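Local coordinates for protein nucleoporin NUP170 (Chaetomium thermophilum, PDB 5HAX) that is probably a scaffold nucleoporin of the inner ring of the nuclear pore complex, built of a beta-propeller followed by a helical domain, at residues 147-152 with 159-164; 117-122 with 131-136. All blocks are in the same frame, centred on the assembly; numbering follows the deposited sequence.

How the contacts relate
Both contacts belong to one four-stranded antiparallel blade of the beta-propeller, and their centres lie about 9 Å apart. Contact 2 (117-122 with 131-136) ties the first strand to the second; contact 1 (147-152 with 159-164) ties the third to the fourth. The two middle strands join them: Val148 O takes the backbone N-H of Thr132, and Val148 CG2 packs on Leu135 CB. Contact 1 is mostly buried, puts serines, threonines and a tyrosine on one face and aliphatic side chains on the other, and beyond its outer strand the sheet runs on into a strand of another protein. Contact 2 is only partly buried, is largely apolar, and features a histidine held by polar partners.

Contact 1: 147-152 with 159-164; sequences GVSATP and SLTLYS
Tyr163 lays its ring beside Ser149, CE2 coming obliquely to within 3.9 Å of Ser149 CB. Its CG stands beside the backbone N (chi1 -62°), which sends the ring back along the opposite strand, and Gly147 O lies at the ring edge, in its plane. Tyr163 CB and CD2 lie close against the backbone of Gly147, its partner in the pair. On this same face Thr161 OG1, in the crowded position between backbone N and carbonyl carbon, sits 3.6 Å from Ser149 CB. Ser149 OG turns anti to its own N and is bonded to Thr130 O.

The other face is aliphatic. Val148 spreads its two methyls along the neighbouring strand: CG1 crosses obliquely to Leu160 CG at 4.0 Å, while CG2 lies side by side with Leu162 CD2 at 3.9 Å. Both leucines also rest on Ile105 of the preceding blade.

Underneath, strands 147-151 and 159-163 form an antiparallel hairpin, the last two strands of a propeller blade. Gly147 and Tyr163 exchange two backbone bonds, as do Ser149 and Thr161. At the turn end the exchange is uneven: Ser159 N reaches Thr151 O at 2.7 Å and 166°, whereas Thr151 N to Ser159 O is weak, 3.1 Å and bent to 131°. Ser159 O, the acceptor of that weak bond, also approaches another acceptor, Ser149 O, to 2.9 Å without a bond, a sign of tight packing.

Strand 159-163 is the edge of the blade within this chain, and Leu162 and Tyr163 pair in parallel with a strand of another protein's chain, their side chains packing on its apolar groups. The chemistry therefore implies an outer strand gripped by backbone bonds on its inner side, with backbone and apolar surface also used to bind a partner.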
loop_
_atom_site.group_PDB
_atom_site.type_symbol
_atom_site.label_atom_id
_atom_site.label_comp_id
_atom_site.label_asym_id
_atom_site.label_seq_id
_atom_site.Cartn_x
_atom_site.Cartn_y
_atom_site.Cartn_z
ATOM N N GLY A 147 0.199 27.328 -1.350
ATOM C CA GLY A 147 -0.706 26.565 -0.516
ATOM C C GLY A 147 -1.750 25.848 -1.350
ATOM O O GLY A 147 -2.199 26.340 -2.385
ATOM N N VAL A 148 -2.135 24.659 -0.894
ATOM C CA VAL A 148 -3.093 23.819 -1.602
ATOM C C VAL A 148 -4.127 23.306 -0.613
ATOM O O VAL A 148 -3.792 22.926 0.516
ATOM C CB VAL A 148 -2.402 22.636 -2.312
ATOM C CG1 VAL A 148 -3.434 21.767 -3.025
ATOM C CG2 VAL A 148 -1.357 23.143 -3.292
ATOM N N SER A 149 -5.386 23.294 -1.044
ATOM C CA SER A 149 -6.485 22.689 -0.297
ATOM C C SER A 149 -7.166 21.688 -1.218
ATOM O O SER A 149 -7.841 22.083 -2.174
ATOM C CB SER A 149 -7.474 23.748 0.193
ATOM O OG SER A 149 -8.452 23.170 1.042
ATOM N N ALA A 150 -6.980 20.398 -0.938
ATOM C CA ALA A 150 -7.530 19.311 -1.746
ATOM C C ALA A 150 -8.640 18.643 -0.938
ATOM O O ALA A 150 -8.473 17.549 -0.398
ATOM C CB ALA A 150 -6.440 18.321 -2.135
ATOM N N THR A 151 -9.797 19.315 -0.867
ATOM C CA THR A 151 -10.923 18.792 -0.100
ATOM C C THR A 151 -11.784 17.880 -0.974
ATOM O O THR A 151 -12.084 18.225 -2.119
ATOM C CB THR A 151 -11.777 19.931 0.446
ATOM O OG1 THR A 151 -12.189 20.784 -0.630
ATOM C CG2 THR A 151 -10.985 20.747 1.462
ATOM N N PRO A 152 -12.195 16.718 -0.464
ATOM C CA PRO A 152 -12.975 15.786 -1.287
ATOM C C PRO A 152 -14.349 16.338 -1.638
ATOM O O PRO A 152 -14.938 17.128 -0.896
ATOM C CB PRO A 152 -13.088 14.539 -0.400
ATOM C CG PRO A 152 -12.903 15.044 0.991
ATOM C CD PRO A 152 -11.940 16.182 0.884
ATOM N N SER A 159 -11.363 18.507 -4.679
ATOM C CA SER A 159 -11.471 19.865 -5.203
ATOM C C SER A 159 -10.213 20.631 -4.817
ATOM O O SER A 159 -9.875 20.716 -3.631
ATOM C CB SER A 159 -12.714 20.565 -4.657
ATOM O OG SER A 159 -12.669 21.955 -4.925
ATOM N N LEU A 160 -9.532 21.199 -5.807
ATOM C CA LEU A 160 -8.213 21.791 -5.620
ATOM C C LEU A 160 -8.295 23.302 -5.800
ATOM O O LEU A 160 -8.711 23.784 -6.859
ATOM C CB LEU A 160 -7.211 21.182 -6.601
ATOM C CG LEU A 160 -5.736 21.369 -6.243
ATOM C CD1 LEU A 160 -4.922 20.204 -6.777
ATOM C CD2 LEU A 160 -5.205 22.685 -6.789
ATOM N N THR A 161 -7.890 24.040 -4.766
ATOM C CA THR A 161 -7.799 25.493 -4.801
ATOM C C THR A 161 -6.421 25.912 -4.307
ATOM O O THR A 161 -5.879 25.312 -3.374
ATOM C CB THR A 161 -8.886 26.147 -3.940
ATOM O OG1 THR A 161 -8.786 25.673 -2.592
ATOM C CG2 THR A 161 -10.269 25.824 -4.489
ATOM N N LEU A 162 -5.865 26.949 -4.928
ATOM C CA LEU A 162 -4.494 27.375 -4.688
ATOM C C LEU A 162 -4.462 28.674 -3.892
ATOM O O LEU A 162 -5.329 29.538 -4.045
ATOM C CB LEU A 162 -3.749 27.557 -6.011
ATOM C CG LEU A 162 -3.690 26.305 -6.890
ATOM C CD1 LEU A 162 -3.163 26.644 -8.274
ATOM C CD2 LEU A 162 -2.833 25.233 -6.235
ATOM N N TYR A 163 -3.442 28.799 -3.041
ATOM C CA TYR A 163 -3.240 29.968 -2.195
ATOM C C TYR A 163 -1.830 30.500 -2.386
ATOM O O TYR A 163 -0.866 29.728 -2.414
ATOM C CB TYR A 163 -3.450 29.635 -0.712
ATOM C CG TYR A 163 -4.845 29.174 -0.361
ATOM C CD1 TYR A 163 -5.711 30.000 0.340
ATOM C CD2 TYR A 163 -5.291 27.911 -0.720
ATOM C CE1 TYR A 163 -6.987 29.585 0.666
ATOM C CE2 TYR A 163 -6.565 27.485 -0.398
ATOM C CZ TYR A 163 -7.409 28.326 0.296
ATOM O OH TYR A 163 -8.679 27.906 0.619
ATOM N N SER A 164 -1.711 31.820 -2.509
ATOM C CA SER A 164 -0.401 32.448 -2.519
ATOM C C SER A 164 0.182 32.455 -1.107
ATOM O O SER A 164 -0.530 32.307 -0.110
ATOM C CB SER A 164 -0.488 33.871 -3.067
ATOM O OG SER A 164 -1.361 34.669 -2.288
#

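Contact 2: 117-122 with 131-136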
loop_
_atom_site.group_PDB
_atom_site.type_symbol
_atom_site.label_atom_id
_atom_site.label_comp_id
_atom_site.label_asym_id
_atom_site.label_seq_id
_atom_site.Cartn_x
_atom_site.Cartn_y
_atom_site.Cartn_z
ATOM N N VAL A 117 8.108 20.037 -10.412
ATOM C CA VAL A 117 6.888 20.324 -9.664
ATOM C C VAL A 117 6.615 19.146 -8.736
ATOM O O VAL A 117 6.821 17.989 -9.115
ATOM C CB VAL A 117 5.683 20.566 -10.603
ATOM C CG1 VAL A 117 4.414 20.827 -9.798
ATOM C CG2 VAL A 117 5.963 21.723 -11.552
ATOM N N ALA A 118 6.142 19.437 -7.523
ATOM C CA ALA A 118 5.846 18.384 -6.562
ATOM C C ALA A 118 4.784 18.855 -5.578
ATOM O O ALA A 118 4.611 20.052 -5.338
ATOM C CB ALA A 118 7.103 17.946 -5.804
ATOM N N LEU A 119 4.077 17.881 -5.006
ATOM C CA LEU A 119 3.039 18.108 -4.008
ATOM C C LEU A 119 3.473 17.434 -2.714
ATOM O O LEU A 119 3.596 16.206 -2.666
ATOM C CB LEU A 119 1.697 17.548 -4.487
ATOM C CG LEU A 119 0.470 17.849 -3.625
ATOM C CD1 LEU A 119 0.117 19.324 -3.705
ATOM C CD2 LEU A 119 -0.706 16.983 -4.055
ATOM N N VAL A 120 3.695 18.231 -1.671
ATOM C CA VAL A 120 4.264 17.724 -0.422
ATOM C C VAL A 120 3.343 18.095 0.732
ATOM O O VAL A 120 2.463 18.957 0.594
ATOM C CB VAL A 120 5.686 18.280 -0.177
ATOM C CG1 VAL A 120 6.632 17.832 -1.290
ATOM C CG2 VAL A 120 5.655 19.801 -0.065
ATOM N N PRO A 121 3.517 17.454 1.887
ATOM C CA PRO A 121 2.764 17.856 3.083
ATOM C C PRO A 121 3.207 19.222 3.575
ATOM O O PRO A 121 4.328 19.664 3.283
ATOM C CB PRO A 121 3.107 16.760 4.107
ATOM C CG PRO A 121 3.577 15.605 3.297
ATOM C CD PRO A 121 4.259 16.201 2.105
ATOM N N PRO A 122 2.359 19.921 4.326
ATOM C CA PRO A 122 2.750 21.221 4.877
ATOM C C PRO A 122 3.504 21.077 6.191
ATOM O O PRO A 122 3.427 20.058 6.880
ATOM C CB PRO A 122 1.405 21.923 5.094
ATOM C CG PRO A 122 0.468 20.803 5.407
ATOM C CD PRO A 122 0.949 19.603 4.618
ATOM N N ILE A 131 -5.498 23.862 4.720
ATOM C CA ILE A 131 -4.443 23.664 3.731
ATOM C C ILE A 131 -3.896 22.252 3.920
ATOM O O ILE A 131 -3.299 21.937 4.952
ATOM C CB ILE A 131 -3.344 24.725 3.863
ATOM C CG1 ILE A 131 -3.794 25.999 3.138
ATOM C CG2 ILE A 131 -2.018 24.232 3.276
ATOM C CD1 ILE A 131 -2.921 27.207 3.378
ATOM N N THR A 132 -4.109 21.400 2.918
ATOM C CA THR A 132 -3.762 19.989 3.007
ATOM C C THR A 132 -2.385 19.674 2.437
ATOM O O THR A 132 -1.768 18.684 2.846
ATOM C CB THR A 132 -4.814 19.152 2.273
ATOM O OG1 THR A 132 -4.920 19.599 0.916
ATOM C CG2 THR A 132 -6.172 19.287 2.945
ATOM N N HIS A 133 -1.890 20.487 1.504
ATOM C CA HIS A 133 -0.621 20.218 0.843
ATOM C C HIS A 133 0.080 21.534 0.535
ATOM O O HIS A 133 -0.494 22.618 0.665
ATOM C CB HIS A 133 -0.815 19.427 -0.457
ATOM C CG HIS A 133 -1.442 18.082 -0.269
ATOM N ND1 HIS A 133 -2.806 17.886 -0.300
ATOM C CD2 HIS A 133 -0.892 16.862 -0.066
ATOM C CE1 HIS A 133 -3.068 16.604 -0.115
ATOM N NE2 HIS A 133 -1.924 15.961 0.029
ATOM N N VAL A 134 1.339 21.418 0.121
ATOM C CA VAL A 134 2.107 22.530 -0.426
ATOM C C VAL A 134 2.548 22.140 -1.829
ATOM O O VAL A 134 3.049 21.029 -2.041
ATOM C CB VAL A 134 3.324 22.878 0.451
ATOM C CG1 VAL A 134 4.215 23.914 -0.243
ATOM C CG2 VAL A 134 2.870 23.392 1.805
ATOM N N LEU A 135 2.358 23.051 -2.776
ATOM C CA LEU A 135 2.784 22.860 -4.155
ATOM C C LEU A 135 4.120 23.568 -4.349
ATOM O O LEU A 135 4.204 24.791 -4.194
ATOM C CB LEU A 135 1.733 23.402 -5.121
ATOM C CG LEU A 135 2.012 23.253 -6.618
ATOM C CD1 LEU A 135 1.982 21.795 -7.038
ATOM C CD2 LEU A 135 1.003 24.059 -7.415
ATOM N N VAL A 136 5.158 22.800 -4.672
ATOM C CA VAL A 136 6.496 23.335 -4.911
ATOM C C VAL A 136 6.706 23.410 -6.417
ATOM O O VAL A 136 6.590 22.397 -7.115
ATOM C CB VAL A 136 7.578 22.467 -4.250
ATOM C CG1 VAL A 136 8.938 23.146 -4.365
ATOM C CG2 VAL A 136 7.238 22.191 -2.795
#
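Strands 117-120 and 133-136 run antiparallel, their axes 4.7 Å apart at closest, with Ala118-Val136 and Val120-Val134 as hydrogen-bonded pairs; Val120 N to Val134 O is nearly straight at 175°. They are the first two strands of a beta-propeller blade, and where the second one begins, Thr132 and His133 both face Val148 of the third strand, a classic beta bulge.

Leu119 carries its CG anti to the backbone N (chi1 -173°) and leans across to His133. Its CD2 sits over one face of the imidazole, a CH-pi contact 4.1 Å from the ring centroid, while CD1 presses on His133 CB at 3.4 Å. Next along the strands, Val117 CG1 crosses Leu135 CD1 at 3.8 Å, and Phe78 of the preceding blade packs on both residues and on Leu119. On the sheet face that carries Val120, Val134 and Val136, Val120 CG2 touches Val134 CB and Val136 CG2; beyond the strand end Pro122 CB meets Val134 CG2 at 3.9 Å.

Both imidazole nitrogens are engaged, which fixes the ring's rotation. NE2 bonds Glu80 OE2, whose charge may favour a protonated ring. His133 ND1 is hydrogen-bonded to Thr132 OG1 at 3.0 Å, the same oxygen that accepts a hydrogen bond from Ala150 N.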